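Local coordinates for DNA-3-methyladenine glycosidase II, putative (Deinococcus radiodurans, PDB 2YG9), which belongs to the HhH-GPD superfamily of base excision DNA repair proteins, an all-helical fold built around a helix-hairpin-helix motif, at residues T158-L163 with P170-S175. Sequence-based numbering, arbitrary orientation.
Sequences TAEMFL and PDVFSS
The carboxylate of Glu160 is the flat group that meets Ser174: Ser174 CA lies obliquely to one side of its plane, beyond the OE1 end, 3.9 Å from Glu160 CD, while the serine hydroxyl and a water take the two oxygens. Glu160 lies on helix 156-166, consistent with the second helix of the helix-hairpin-helix motif, which follows helix 141-149, and the partner segment 170-175 lies in the loop leading on to helix 178-187. Ser174 OG donates a short bond of 2.5 Å to Glu160 OE1, arriving on the anti side and 32° out of the carboxylate plane. With OG anti to its own backbone N (chi1 -168°), this small hydroxyl turns toward the acid. Glutamate suits its place because its length and extended chain carry the carboxylate across from helix to loop. A water donates to Glu160 OE2, its oxygen 2.6 Å away, and OE2 forms a salt bridge with Arg156, one turn earlier, which probably favours the ionised form. The same water accepts from the backbone N of Ser175 at 3.2 Å, making a second, bridged link. Beside this polar group, the flexible chain of Met161 bends back to set its CE 3.5 Å from Ser174 CB. Branched Val172 fills the apolar side with both methyls: CG2 lies 4.2 Å from Leu163 CB, and CG1 packs on the helix backbone, 3.8 Å from Glu160 O.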
loop_
_atom_site.group_PDB
_atom_site.type_symbol
_atom_site.label_atom_id
_atom_site.label_comp_id
_atom_site.label_asym_id
_atom_site.label_seq_id
_atom_site.Cartn_x
_atom_site.Cartn_y
_atom_site.Cartn_z
ATOM N N THR A 158 -1.835 -5.272 -4.303
ATOM C CA THR A 158 -0.855 -5.374 -3.234
ATOM C C THR A 158 0.382 -4.486 -3.500
ATOM O O THR A 158 0.889 -3.805 -2.601
ATOM C CB THR A 158 -0.397 -6.874 -3.032
ATOM O OG1 THR A 158 -1.529 -7.655 -2.683
ATOM C CG2 THR A 158 0.668 -6.989 -1.968
ATOM N N ALA A 159 0.892 -4.533 -4.730
ATOM C CA ALA A 159 2.036 -3.691 -5.136
ATOM C C ALA A 159 1.738 -2.213 -4.943
ATOM O O ALA A 159 2.539 -1.472 -4.378
ATOM C CB ALA A 159 2.430 -3.998 -6.602
ATOM N N GLU A 160 0.535 -1.806 -5.330
ATOM C CA GLU A 160 0.077 -0.415 -5.232
ATOM C C GLU A 160 -0.160 0.038 -3.806
ATOM O O GLU A 160 0.148 1.169 -3.455
ATOM C CB GLU A 160 -1.215 -0.256 -6.037
ATOM C CG GLU A 160 -1.004 -0.312 -7.527
ATOM C CD GLU A 160 -2.298 -0.197 -8.362
ATOM O OE1 GLU A 160 -3.364 -0.693 -7.913
ATOM O OE2 GLU A 160 -2.236 0.376 -9.493
ATOM N N MET A 161 -0.697 -0.851 -2.976
ATOM C CA MET A 161 -0.875 -0.568 -1.566
ATOM C C MET A 161 0.503 -0.397 -0.894
ATOM O O MET A 161 0.677 0.385 0.041
ATOM C CB MET A 161 -1.626 -1.724 -0.895
ATOM C CG MET A 161 -3.127 -1.833 -1.185
ATOM S SD MET A 161 -4.017 -0.289 -0.994
ATOM C CE MET A 161 -4.077 0.324 -2.652
ATOM N N PHE A 162 1.451 -1.199 -1.332
ATOM C CA PHE A 162 2.835 -1.129 -0.834
ATOM C C PHE A 162 3.530 0.218 -1.175
ATOM O O PHE A 162 4.168 0.876 -0.338
ATOM C CB PHE A 162 3.613 -2.340 -1.370
ATOM C CG PHE A 162 5.075 -2.362 -0.987
ATOM C CD1 PHE A 162 5.462 -2.686 0.296
ATOM C CD2 PHE A 162 6.039 -2.021 -1.902
ATOM C CE1 PHE A 162 6.824 -2.674 0.654
ATOM C CE2 PHE A 162 7.387 -2.034 -1.563
ATOM C CZ PHE A 162 7.773 -2.386 -0.309
ATOM N N LEU A 163 3.392 0.633 -2.409
ATOM C CA LEU A 163 3.845 1.959 -2.814
ATOM C C LEU A 163 3.216 3.061 -1.977
ATOM O O LEU A 163 3.935 3.963 -1.486
ATOM C CB LEU A 163 3.513 2.202 -4.303
ATOM C CG LEU A 163 4.568 1.852 -5.354
ATOM C CD1 LEU A 163 5.018 0.432 -5.243
ATOM C CD2 LEU A 163 3.967 2.130 -6.729
ATOM N N PRO A 170 3.212 9.500 -3.346
ATOM C CA PRO A 170 2.060 10.419 -3.305
ATOM C C PRO A 170 0.991 10.329 -4.401
ATOM O O PRO A 170 -0.058 10.989 -4.287
ATOM C CB PRO A 170 2.737 11.766 -3.410
ATOM C CG PRO A 170 3.837 11.507 -4.380
ATOM C CD PRO A 170 4.384 10.165 -3.958
ATOM N N ASP A 171 1.193 9.545 -5.453
ATOM C CA ASP A 171 0.346 9.672 -6.600
ATOM C C ASP A 171 -0.199 8.324 -7.114
ATOM O O ASP A 171 -0.131 8.008 -8.313
ATOM C CB ASP A 171 1.067 10.450 -7.715
ATOM C CG ASP A 171 0.113 10.928 -8.767
ATOM O OD1 ASP A 171 -1.085 11.150 -8.454
ATOM O OD2 ASP A 171 0.526 11.060 -9.918
ATOM N N VAL A 172 -0.754 7.552 -6.184
ATOM C CA VAL A 172 -1.226 6.208 -6.462
ATOM C C VAL A 172 -2.742 6.095 -6.285
ATOM O O VAL A 172 -3.236 6.244 -5.179
ATOM C CB VAL A 172 -0.599 5.181 -5.511
ATOM C CG1 VAL A 172 -1.109 3.728 -5.891
ATOM C CG2 VAL A 172 0.975 5.253 -5.521
ATOM N N PHE A 173 -3.460 5.831 -7.367
ATOM C CA PHE A 173 -4.846 5.435 -7.286
ATOM C C PHE A 173 -4.920 4.010 -7.786
ATOM O O PHE A 173 -4.673 3.763 -8.951
ATOM C CB PHE A 173 -5.761 6.323 -8.124
ATOM C CG PHE A 173 -7.223 5.935 -8.031
ATOM C CD1 PHE A 173 -8.000 6.354 -6.965
ATOM C CD2 PHE A 173 -7.797 5.107 -8.966
ATOM C CE1 PHE A 173 -9.327 5.950 -6.842
ATOM C CE2 PHE A 173 -9.118 4.751 -8.880
ATOM C CZ PHE A 173 -9.874 5.152 -7.797
ATOM N N SER A 174 -5.299 3.106 -6.897
ATOM C CA SER A 174 -5.517 1.714 -7.178
ATOM C C SER A 174 -6.920 1.449 -7.749
ATOM O O SER A 174 -7.899 1.378 -7.030
ATOM C CB SER A 174 -5.242 0.913 -5.901
ATOM O OG SER A 174 -5.167 -0.476 -6.160
ATOM N N SER A 175 -6.987 1.258 -9.074
ATOM C CA SER A 175 -8.237 1.095 -9.783
ATOM C C SER A 175 -8.852 -0.285 -9.530
ATOM O O SER A 175 -10.022 -0.482 -9.805
ATOM C CB SER A 175 -8.009 1.281 -11.247
ATOM O OG SER A 175 -7.279 0.145 -11.717
HETATM O O HOH W 1 -4.323 1.072 -10.822
#